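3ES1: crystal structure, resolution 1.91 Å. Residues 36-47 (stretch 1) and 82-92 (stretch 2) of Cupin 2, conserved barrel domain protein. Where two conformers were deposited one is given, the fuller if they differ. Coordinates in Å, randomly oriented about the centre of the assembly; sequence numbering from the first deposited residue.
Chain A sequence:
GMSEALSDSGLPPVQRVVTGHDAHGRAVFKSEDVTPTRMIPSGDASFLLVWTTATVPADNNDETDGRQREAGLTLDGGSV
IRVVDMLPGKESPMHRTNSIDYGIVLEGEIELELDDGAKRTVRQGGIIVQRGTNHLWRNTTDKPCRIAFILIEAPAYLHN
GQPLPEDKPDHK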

ATOM      1  N   PRO A  36       5.260 -17.071  -5.721  1.00 19.61           N
ATOM      2  CA  PRO A  36       4.257 -16.815  -6.753  1.00 19.44           C
ATOM      3  C   PRO A  36       2.887 -16.484  -6.210  1.00 18.97           C
ATOM      4  O   PRO A  36       2.519 -16.936  -5.144  1.00 17.60           O
ATOM      5  N   THR A  37       2.128 -15.700  -6.975  1.00 18.88           N
ATOM      6  CA  THR A  37       0.679 -15.644  -6.770  1.00 18.75           C
ATOM      7  C   THR A  37       0.105 -16.981  -7.291  1.00 17.41           C
ATOM      8  O   THR A  37       0.597 -17.582  -8.236  1.00 18.31           O
ATOM      9  N   ARG A  38      -0.917 -17.449  -6.597  1.00 18.39           N
ATOM     10  CA  ARG A  38      -1.581 -18.720  -6.908  1.00 18.40           C
ATOM     11  C   ARG A  38      -3.078 -18.570  -7.183  1.00 18.08           C
ATOM     12  O   ARG A  38      -3.802 -17.721  -6.622  1.00 17.87           O
HETATM   13  N   MSE A  39      -3.535 -19.444  -8.061  1.00 18.28           N
HETATM   14  CA  MSE A  39      -4.913 -19.451  -8.565  1.00 18.77           C
HETATM   15  C   MSE A  39      -5.923 -19.696  -7.461  1.00 18.25           C
HETATM   16  O   MSE A  39      -5.738 -20.529  -6.581  1.00 19.43           O
ATOM     17  N   ILE A  40      -6.987 -18.916  -7.490  1.00 18.28           N
ATOM     18  CA  ILE A  40      -8.152 -19.178  -6.615  1.00 18.51           C
ATOM     19  C   ILE A  40      -9.094 -20.174  -7.345  1.00 18.34           C
ATOM     20  O   ILE A  40      -9.009 -20.338  -8.586  1.00 17.98           O
ATOM     21  N   PRO A  41      -9.995 -20.839  -6.589  1.00 18.63           N
ATOM     22  CA  PRO A  41     -10.840 -21.881  -7.213  1.00 19.10           C
ATOM     23  C   PRO A  41     -11.644 -21.457  -8.434  1.00 19.28           C
ATOM     24  O   PRO A  41     -11.776 -22.243  -9.371  1.00 19.40           O
ATOM     25  N   SER A  42     -12.113 -20.220  -8.451  1.00 19.07           N
ATOM     26  CA  SER A  42     -12.969 -19.704  -9.561  1.00 18.97           C
ATOM     27  C   SER A  42     -12.227 -19.599 -10.898  1.00 19.93           C
ATOM     28  O   SER A  42     -12.839 -19.667 -11.989  1.00 19.66           O
ATOM     29  N   GLY A  43     -10.903 -19.488 -10.789  1.00 19.24           N
ATOM     30  CA  GLY A  43     -10.026 -19.264 -11.937  1.00 19.04           C
ATOM     31  C   GLY A  43     -10.012 -17.833 -12.468  1.00 19.25           C
ATOM     32  O   GLY A  43      -9.454 -17.567 -13.495  1.00 21.01           O
ATOM     33  N   ASP A  44     -10.615 -16.915 -11.741  1.00 18.93           N
ATOM     34  CA  ASP A  44     -10.684 -15.497 -12.156  1.00 19.04           C
ATOM     35  C   ASP A  44      -9.448 -14.660 -11.831  1.00 18.03           C
ATOM     36  O   ASP A  44      -9.188 -13.663 -12.494  1.00 17.24           O
ATOM     37  N   ALA A  45      -8.738 -15.085 -10.794  1.00 17.86           N
ATOM     38  CA  ALA A  45      -7.597 -14.336 -10.214  1.00 17.97           C
ATOM     39  C   ALA A  45      -6.574 -15.286  -9.569  1.00 18.65           C
ATOM     40  O   ALA A  45      -6.879 -16.429  -9.218  1.00 18.69           O
ATOM     41  N   SER A  46      -5.338 -14.805  -9.533  1.00 18.56           N
ATOM     42  CA  SER A  46      -4.222 -15.509  -8.892  1.00 18.82           C
ATOM     43  C   SER A  46      -3.701 -14.518  -7.831  1.00 18.61           C
ATOM     44  O   SER A  46      -3.477 -13.347  -8.121  1.00 18.49           O
ATOM     45  N   PHE A  47      -3.581 -14.963  -6.592  1.00 19.05           N
ATOM     46  CA  PHE A  47      -3.289 -14.037  -5.484  1.00 17.86           C
ATOM     47  C   PHE A  47      -2.151 -14.453  -4.546  1.00 17.72           C
ATOM     48  O   PHE A  47      -1.736 -15.603  -4.505  1.00 16.16           O
ATOM     49  N   ARG A  82      -2.121  -7.591   0.208  1.00 17.39           N
ATOM     50  CA  ARG A  82      -2.042  -8.731  -0.702  1.00 16.85           C
ATOM     51  C   ARG A  82      -1.884  -8.263  -2.131  1.00 17.26           C
ATOM     52  O   ARG A  82      -2.218  -7.110  -2.478  1.00 19.05           O
ATOM     53  N   VAL A  83      -1.366  -9.173  -2.960  1.00 16.72           N
ATOM     54  CA  VAL A  83      -1.237  -8.986  -4.384  1.00 16.46           C
ATOM     55  C   VAL A  83      -2.282  -9.849  -5.127  1.00 16.00           C
ATOM     56  O   VAL A  83      -2.412 -11.065  -4.892  1.00 15.69           O
ATOM     57  N   VAL A  84      -3.039  -9.190  -5.983  1.00 15.18           N
ATOM     58  CA  VAL A  84      -4.120  -9.856  -6.788  1.00 16.71           C
ATOM     59  C   VAL A  84      -3.852  -9.661  -8.271  1.00 16.47           C
ATOM     60  O   VAL A  84      -3.700  -8.534  -8.765  1.00 17.98           O
ATOM     61  N   ASP A  85      -3.766 -10.789  -8.967  1.00 16.63           N
ATOM     62  CA  ASP A  85      -3.604 -10.793 -10.437  1.00 16.50           C
ATOM     63  C   ASP A  85      -4.921 -11.167 -11.045  1.00 16.07           C
ATOM     64  O   ASP A  85      -5.356 -12.318 -10.970  1.00 14.42           O
HETATM   65  N   MSE A  86      -5.549 -10.162 -11.646  0.50 16.45           N
HETATM   66  CA  MSE A  86      -6.830 -10.317 -12.345  0.50 16.09           C
HETATM   67  C   MSE A  86      -6.520 -10.854 -13.735  0.50 17.07           C
HETATM   68  O   MSE A  86      -5.715 -10.281 -14.476  0.50 15.78           O
ATOM     69  N   LEU A  87      -7.142 -11.975 -14.068  1.00 17.06           N
ATOM     70  CA  LEU A  87      -6.873 -12.646 -15.358  1.00 18.80           C
ATOM     71  C   LEU A  87      -7.673 -12.030 -16.505  1.00 18.85           C
ATOM     72  O   LEU A  87      -8.719 -11.414 -16.277  1.00 19.86           O
ATOM     73  N   PRO A  88      -7.158 -12.149 -17.746  1.00 19.89           N
ATOM     74  CA  PRO A  88      -7.839 -11.467 -18.862  1.00 20.22           C
ATOM     75  C   PRO A  88      -9.265 -11.967 -19.059  1.00 20.55           C
ATOM     76  O   PRO A  88      -9.509 -13.156 -19.000  1.00 20.88           O
ATOM     77  N   GLY A  89     -10.188 -11.044 -19.285  1.00 20.99           N
ATOM     78  CA  GLY A  89     -11.593 -11.385 -19.492  1.00 21.24           C
ATOM     79  C   GLY A  89     -12.351 -11.818 -18.254  1.00 22.29           C
ATOM     80  O   GLY A  89     -13.452 -12.361 -18.329  1.00 22.23           O
ATOM     81  N   LYS A  90     -11.739 -11.617 -17.097  1.00 21.44           N
ATOM     82  CA  LYS A  90     -12.329 -12.039 -15.820  1.00 20.97           C
ATOM     83  C   LYS A  90     -12.711 -10.857 -14.967  1.00 21.33           C
ATOM     84  O   LYS A  90     -12.185  -9.739 -15.117  1.00 21.16           O
ATOM     85  N   GLU A  91     -13.623 -11.128 -14.053  1.00 21.22           N
ATOM     86  CA  GLU A  91     -14.022 -10.127 -13.075  1.00 22.61           C
ATOM     87  C   GLU A  91     -14.249 -10.721 -11.691  1.00 21.61           C
ATOM     88  O   GLU A  91     -14.554 -11.890 -11.539  1.00 21.65           O
ATOM     89  N   SER A  92     -14.129  -9.860 -10.700  1.00 21.95           N
ATOM     90  CA  SER A  92     -14.287 -10.251  -9.291  1.00 22.19           C
ATOM     91  C   SER A  92     -15.772 -10.141  -8.922  1.00 22.78           C
ATOM     92  O   SER A  92     -16.509  -9.482  -9.634  1.00 21.76           O
TER

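The two stretches meet as neighbouring antiparallel strands of one sheet, with a small apolar cluster on one face, a hydrogen-bonded polar group on the other, and a water-bridged loop contact beyond the strand ends. The axes of strands 45-47 and 82-86 approach to 4.6 Å with 158° between their N-to-C directions, and 572 Å² is buried in total. Ser-46 and Asp-85 form the hydrogen-bonded pair: Ser-46 N donates to Asp-85 O (2.9 Å, 162°) and Asp-85 N to Ser-46 O (2.7 Å, 158°). Leu-87 N extends the ladder to Asp-44 O at 3.1 Å.

This register sets the side chains. Ala-45, Phe-47, Val-84 and Met-86 share one face. The methyl of Ala-45 has two apolar partners, its CB lying 3.9 Å from Val-84 CG1 and 4.0 Å from the SE of selenomethionine Met-86. Val-84 is t and Met-86 is m at all three chi angles. Phe-47, whose chi1 of 92° lies between wells, makes a looser contact, CB to Val-84 CG2 at 4.3 Å.

Ser-46 and Asp-85 occupy the opposite face, their CB atoms 4.2 Å apart. Thr-37 points toward the second stretch with chi1 p, and its two branches do different work: CG2 lies 3.9 Å from Val-83 CG1, while OG1 donates to Asp-85 OD2 at 2.7 Å. Because Ser-46 OG (chi1 t) in turn donates to Thr-37 OG1 at 3.0 Å, a directed chain runs from serine through threonine to the carboxylate. Asp-85 is m, and both its carboxylate oxygens also have partners elsewhere in the structure.

Past the strand, Leu-87 (chi1 m, chi2 p) points toward stretch 1. Its CD2 reaches Met-39 SE at 3.5 Å and Gly-43 O at 3.4 Å, whereas CD1 lies 4.1 Å from Ala-45 CA. The CB of Met-39, also selenomethionine, points sideways, yet with chi1 t and chi2 p the end of the side chain comes nearer.

Asp-44, chi1 m, has the largest covered area, 88 Å². Its OD1 packs 3.4 Å from Lys-90 CD, but the OD1 to Lys-90 NZ separation of 4.3 Å is beyond a salt bridge. Water 1 links these charges, donating to Asp-44 OD1 (2.7 Å) and accepting from Lys-90 NZ (3.0 Å). Water 2 joins Asp-44 OD1 (2.8 Å) to Glu-91 N (3.0 Å), and water 3 donates to both Asp-44 OD2 (2.9 Å) and Glu-91 O (2.6 Å). The carboxylate thus reaches the Glu-91 backbone through solvent, while the Glu-91 side chain points away.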

ATOM      1  CB  PRO A  36       4.214 -18.151  -7.514  1.00 20.57           C
ATOM      2  CG  PRO A  36       4.533 -19.175  -6.455  1.00 18.58           C
ATOM      3  CD  PRO A  36       5.621 -18.503  -5.649  1.00 20.32           C
ATOM      4  CB  THR A  37      -0.027 -14.400  -7.421  1.00 17.18           C
ATOM      5  OG1 THR A  37      -0.058 -14.526  -8.861  1.00 18.66           O
ATOM      6  CG2 THR A  37       0.610 -13.034  -6.962  1.00 18.22           C
ATOM      7  CB  ARG A  38      -1.348 -19.715  -5.770  1.00 18.98           C
ATOM      8  CG  ARG A  38       0.155 -19.999  -5.452  1.00 20.89           C
ATOM      9  CD  ARG A  38       0.872 -20.486  -6.670  1.00 24.08           C
ATOM     10  NE  ARG A  38       0.389 -21.787  -7.078  1.00 24.18           N
ATOM     11  CZ  ARG A  38       0.818 -22.921  -6.548  1.00 25.36           C
ATOM     12  NH1 ARG A  38       1.717 -22.862  -5.572  1.00 24.40           N
ATOM     13  NH2 ARG A  38       0.339 -24.088  -6.972  1.00 20.62           N
HETATM   14  CB  MSE A  39      -5.098 -20.517  -9.668  1.00 18.82           C
HETATM   15  CG  MSE A  39      -6.258 -20.223 -10.572  1.00 22.49           C
HETATM   16 SE   MSE A  39      -5.986 -18.717 -11.785  0.75 20.67          SE
HETATM   17  CE  MSE A  39      -4.833 -19.530 -13.111  1.00 22.49           C
ATOM     18  CB  ILE A  40      -8.924 -17.891  -6.216  1.00 18.34           C
ATOM     19  CG1 ILE A  40      -9.604 -17.249  -7.448  1.00 19.14           C
ATOM     20  CG2 ILE A  40      -8.024 -16.880  -5.446  1.00 18.05           C
ATOM     21  CD1 ILE A  40     -10.178 -15.935  -7.132  1.00 18.55           C
ATOM     22  CB  PRO A  41     -11.738 -22.327  -6.053  1.00 19.87           C
ATOM     23  CG  PRO A  41     -10.819 -22.207  -4.866  1.00 18.91           C
ATOM     24  CD  PRO A  41     -10.101 -20.881  -5.125  1.00 18.34           C
ATOM     25  CB  SER A  42     -13.524 -18.322  -9.206  1.00 19.33           C
ATOM     26  OG  SER A  42     -12.474 -17.352  -9.184  1.00 17.57           O
ATOM     27  CB  ASP A  44     -11.918 -14.834 -11.564  1.00 20.03           C
ATOM     28  CG  ASP A  44     -13.227 -15.479 -12.084  1.00 20.12           C
ATOM     29  OD1 ASP A  44     -13.292 -15.750 -13.280  1.00 24.10           O
ATOM     30  OD2 ASP A  44     -14.131 -15.722 -11.297  1.00 24.99           O
ATOM     31  CB  ALA A  45      -8.068 -13.257  -9.169  1.00 17.43           C
ATOM     32  CB  SER A  46      -3.203 -15.832  -9.969  1.00 18.84           C
ATOM     33  OG  SER A  46      -2.132 -16.586  -9.489  1.00 23.75           O
ATOM     34  CB  PHE A  47      -4.576 -13.756  -4.679  1.00 17.87           C
ATOM     35  CG  PHE A  47      -4.793 -14.681  -3.523  1.00 19.63           C
ATOM     36  CD1 PHE A  47      -5.088 -16.016  -3.714  1.00 19.35           C
ATOM     37  CD2 PHE A  47      -4.704 -14.207  -2.242  1.00 19.04           C
ATOM     38  CE1 PHE A  47      -5.252 -16.851  -2.623  1.00 20.87           C
ATOM     39  CE2 PHE A  47      -4.870 -15.031  -1.166  1.00 20.39           C
ATOM     40  CZ  PHE A  47      -5.163 -16.333  -1.340  1.00 18.82           C
ATOM     41  CB  ARG A  82      -3.279  -9.641  -0.525  1.00 17.62           C
ATOM     42  CG  ARG A  82      -4.562  -8.993  -0.924  1.00 19.98           C
ATOM     43  CD  ARG A  82      -5.710  -9.963  -0.845  1.00 24.76           C
ATOM     44  NE  ARG A  82      -6.943  -9.217  -0.947  1.00 27.18           N
ATOM     45  CZ  ARG A  82      -7.809  -9.054   0.044  1.00 28.61           C
ATOM     46  NH1 ARG A  82      -7.628  -9.647   1.201  1.00 30.12           N
ATOM     47  NH2 ARG A  82      -8.894  -8.338  -0.172  1.00 30.79           N
ATOM     48  CB  VAL A  83       0.208  -9.310  -4.865  1.00 15.99           C
ATOM     49  CG1 VAL A  83       0.300  -9.202  -6.388  1.00 15.89           C
ATOM     50  CG2 VAL A  83       1.255  -8.455  -4.164  1.00 17.20           C
ATOM     51  CB  VAL A  84      -5.571  -9.384  -6.418  1.00 16.14           C
ATOM     52  CG1 VAL A  84      -6.637 -10.123  -7.238  1.00 16.44           C
ATOM     53  CG2 VAL A  84      -5.840  -9.627  -4.929  1.00 16.73           C
ATOM     54  CB  ASP A  85      -2.561 -11.799 -10.895  1.00 17.06           C
ATOM     55  CG  ASP A  85      -1.165 -11.517 -10.345  1.00 16.31           C
ATOM     56  OD1 ASP A  85      -0.904 -10.426  -9.788  1.00 17.63           O
ATOM     57  OD2 ASP A  85      -0.297 -12.394 -10.525  1.00 16.60           O
HETATM   58  CB  MSE A  86      -7.593  -8.988 -12.457  0.50 16.36           C
HETATM   59  CG  MSE A  86      -8.080  -8.346 -11.135  0.50 15.70           C
HETATM   60 SE   MSE A  86      -9.149  -9.510 -10.013  0.38 13.32          SE
HETATM   61  CE  MSE A  86     -10.876  -9.500 -10.856  0.50 14.59           C
ATOM     62  CB  LEU A  87      -7.103 -14.168 -15.259  1.00 18.09           C
ATOM     63  CG  LEU A  87      -5.948 -15.065 -14.725  1.00 21.95           C
ATOM     64  CD1 LEU A  87      -5.269 -14.566 -13.536  1.00 21.33           C
ATOM     65  CD2 LEU A  87      -6.394 -16.453 -14.445  1.00 20.94           C
ATOM     66  CB  PRO A  88      -6.966 -11.798 -20.086  1.00 20.42           C
ATOM     67  CG  PRO A  88      -5.916 -12.632 -19.653  1.00 20.70           C
ATOM     68  CD  PRO A  88      -5.878 -12.728 -18.158  1.00 19.75           C
ATOM     69  CB  LYS A  90     -11.343 -12.914 -15.021  1.00 20.39           C
ATOM     70  CG  LYS A  90     -10.777 -14.158 -15.744  1.00 23.22           C
ATOM     71  CD  LYS A  90     -11.850 -15.110 -16.250  1.00 23.78           C
ATOM     72  CE  LYS A  90     -11.278 -16.483 -16.592  1.00 27.91           C
ATOM     73  NZ  LYS A  90     -12.308 -17.345 -17.187  1.00 30.11           N
ATOM     74  CB  GLU A  91     -15.272  -9.403 -13.550  1.00 22.72           C
ATOM     75  CG  GLU A  91     -16.453 -10.307 -13.696  1.00 22.95           C
ATOM     76  CD  GLU A  91     -17.629  -9.584 -14.281  1.00 25.92           C
ATOM     77  OE1 GLU A  91     -17.557  -9.226 -15.475  1.00 24.85           O
ATOM     78  OE2 GLU A  91     -18.603  -9.367 -13.531  1.00 26.98           O
ATOM     79  CB  SER A  92     -13.370  -9.356  -8.405  1.00 22.67           C
ATOM     80  OG  SER A  92     -13.847  -8.028  -8.376  1.00 20.08           O
TER
HETATM   81  O   HOH W   1     -12.902 -18.166 -14.381  1.00 41.95           O
HETATM   82  O   HOH W   2     -15.020 -13.801 -14.408  1.00 24.06           O
HETATM   83  O   HOH W   3     -15.969 -13.683 -10.273  1.00 31.72           O